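Local coordinates for protein Cg7008-pa (Drosophila melanogaster, PDB 2WAC) that cleaves both DNA and RNA as an endonuclease, associates with the RNA-induced silencing complex, and through its Tudor domain binds peptides carrying symmetrically dimethylated arginine, at residues L16-Q21 and V146-E151. Numbering follows the deposited sequence.
Sequences LTFFAQ and VQLNVE
Leu148 meets Phe18 and Ala20 inside the five-strand beta-barrel of the staphylococcal nuclease-like (SN) domain, an OB-type fold. Strands 17-22 and 145-152 are not neighbours in the sheet. Strand 5-12 lies between them on one path round the barrel, and strands 113-118 and 159-164 on the other. No hydrogen bond joins the two segments, and their backbones stay well apart: the nearest CA atoms, those of Ala20 and Leu148, are 8.9 Å from each other. Side chains alone bridge the interior.

Phe18, Ala20 and Leu148 all point inward and are buried. Leu148 makes the touch with one branch, CD1. Its CG lies anti to the backbone N (chi1 177°), which carries the branch across toward strand 17-22. There CD1 reaches the edge of the Phe18 ring, close to the ring plane, and does not lie over a face. Ala20, two residues further along the same strand, offers its CB to the same methyl at 4.4 Å. Leu163 packs on both Phe18 and Leu148, Tyr116 on Leu148, and Val7 on Ala20, so the intervening strands add to this apolar core.

On the other, outward face of strand 145-152, Asn149 ND2 donates a hydrogen bond to Glu151 OE2, and that oxygen also hydrogen-bonds Thr162 OG1. The closest approach between the segments is Phe18 CE2 to Leu148 CD1, 3.9 Å.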
loop_
_atom_site.group_PDB
_atom_site.type_symbol
_atom_site.label_atom_id
_atom_site.label_comp_id
_atom_site.label_asym_id
_atom_site.label_seq_id
_atom_site.Cartn_x
_atom_site.Cartn_y
_atom_site.Cartn_z
ATOM N N LEU A 16 4.513 3.083 6.890
ATOM C CA LEU A 16 4.735 3.824 5.642
ATOM C C LEU A 16 5.071 2.950 4.431
ATOM O O LEU A 16 5.785 3.375 3.522
ATOM C CB LEU A 16 5.750 4.965 5.824
ATOM C CG LEU A 16 5.266 6.216 6.568
ATOM C CD1 LEU A 16 6.415 7.169 6.802
ATOM C CD2 LEU A 16 4.149 6.924 5.818
ATOM N N THR A 17 4.565 1.720 4.434
ATOM C CA THR A 17 4.444 0.976 3.190
ATOM C C THR A 17 3.109 1.400 2.583
ATOM O O THR A 17 2.245 1.941 3.281
ATOM C CB THR A 17 4.530 -0.568 3.372
ATOM O OG1 THR A 17 3.371 -1.056 4.057
ATOM C CG2 THR A 17 5.793 -0.965 4.137
ATOM N N PHE A 18 2.952 1.191 1.282
ATOM C CA PHE A 18 1.723 1.576 0.600
ATOM C C PHE A 18 1.420 0.618 -0.540
ATOM O O PHE A 18 2.326 -0.009 -1.090
ATOM C CB PHE A 18 1.803 3.027 0.089
ATOM C CG PHE A 18 2.904 3.261 -0.913
ATOM C CD1 PHE A 18 4.185 3.612 -0.492
ATOM C CD2 PHE A 18 2.660 3.131 -2.279
ATOM C CE1 PHE A 18 5.209 3.822 -1.415
ATOM C CE2 PHE A 18 3.676 3.336 -3.209
ATOM C CZ PHE A 18 4.953 3.685 -2.776
ATOM N N PHE A 19 0.139 0.507 -0.879
ATOM C CA PHE A 19 -0.288 -0.255 -2.042
ATOM C C PHE A 19 -0.676 0.698 -3.159
ATOM O O PHE A 19 -1.349 1.707 -2.923
ATOM C CB PHE A 19 -1.473 -1.162 -1.696
ATOM C CG PHE A 19 -1.108 -2.349 -0.852
ATOM C CD1 PHE A 19 -0.865 -2.206 0.512
ATOM C CD2 PHE A 19 -1.031 -3.618 -1.415
ATOM C CE1 PHE A 19 -0.536 -3.308 1.299
ATOM C CE2 PHE A 19 -0.704 -4.722 -0.640
ATOM C CZ PHE A 19 -0.455 -4.567 0.721
ATOM N N ALA A 20 -0.251 0.372 -4.374
ATOM C CA ALA A 20 -0.559 1.188 -5.540
ATOM C C ALA A 20 -1.147 0.353 -6.675
ATOM O O ALA A 20 -0.723 -0.780 -6.906
ATOM C CB ALA A 20 0.687 1.929 -6.012
ATOM N N GLN A 21 -2.132 0.926 -7.365
ATOM C CA GLN A 21 -2.682 0.346 -8.588
ATOM C C GLN A 21 -2.088 1.056 -9.797
ATOM O O GLN A 21 -1.863 2.264 -9.760
ATOM C CB GLN A 21 -4.205 0.506 -8.633
ATOM C CG GLN A 21 -4.986 -0.332 -7.632
ATOM C CD GLN A 21 -6.452 0.083 -7.538
ATOM O OE1 GLN A 21 -6.843 1.145 -8.027
ATOM N NE2 GLN A 21 -7.261 -0.747 -6.892
ATOM N N VAL A 146 -0.166 9.528 -8.986
ATOM C CA VAL A 146 1.220 9.954 -8.761
ATOM C C VAL A 146 2.166 9.152 -9.656
ATOM O O VAL A 146 1.768 8.134 -10.236
ATOM C CB VAL A 146 1.650 9.815 -7.265
ATOM C CG1 VAL A 146 0.808 10.716 -6.357
ATOM C CG2 VAL A 146 1.573 8.364 -6.797
ATOM N N GLN A 147 3.410 9.612 -9.767
ATOM C CA GLN A 147 4.432 8.894 -10.522
ATOM C C GLN A 147 5.319 8.084 -9.576
ATOM O O GLN A 147 5.910 8.631 -8.642
ATOM C CB GLN A 147 5.267 9.863 -11.372
ATOM C CG GLN A 147 4.476 10.547 -12.491
ATOM C CD GLN A 147 5.304 11.529 -13.308
ATOM O OE1 GLN A 147 6.077 12.320 -12.766
ATOM N NE2 GLN A 147 5.134 11.489 -14.625
ATOM N N LEU A 148 5.399 6.778 -9.825
ATOM C CA LEU A 148 6.174 5.866 -8.988
ATOM C C LEU A 148 7.457 5.430 -9.686
ATOM O O LEU A 148 7.444 5.096 -10.872
ATOM C CB LEU A 148 5.325 4.641 -8.610
ATOM C CG LEU A 148 5.935 3.498 -7.784
ATOM C CD1 LEU A 148 4.896 2.891 -6.865
ATOM C CD2 LEU A 148 6.579 2.420 -8.665
ATOM N N ASN A 149 8.559 5.437 -8.940
ATOM C CA ASN A 149 9.816 4.856 -9.402
ATOM C C ASN A 149 10.344 3.848 -8.390
ATOM O O ASN A 149 10.474 4.164 -7.208
ATOM C CB ASN A 149 10.866 5.943 -9.656
ATOM C CG ASN A 149 12.146 5.387 -10.269
ATOM O OD1 ASN A 149 12.115 4.714 -11.302
ATOM N ND2 ASN A 149 13.275 5.669 -9.632
ATOM N N VAL A 150 10.639 2.636 -8.856
ATOM C CA VAL A 150 11.244 1.618 -8.003
ATOM C C VAL A 150 12.737 1.918 -7.873
ATOM O O VAL A 150 13.457 1.964 -8.873
ATOM C CB VAL A 150 11.007 0.181 -8.547
ATOM C CG1 VAL A 150 11.742 -0.856 -7.697
ATOM C CG2 VAL A 150 9.515 -0.137 -8.592
ATOM N N GLU A 151 13.187 2.133 -6.640
ATOM C CA GLU A 151 14.576 2.522 -6.372
ATOM C C GLU A 151 15.474 1.324 -6.076
ATOM O O GLU A 151 16.653 1.320 -6.435
ATOM C CB GLU A 151 14.646 3.519 -5.210
ATOM C CG GLU A 151 13.803 4.785 -5.391
ATOM C CD GLU A 151 14.322 5.717 -6.479
ATOM O OE1 GLU A 151 15.498 5.597 -6.883
ATOM O OE2 GLU A 151 13.545 6.584 -6.929
#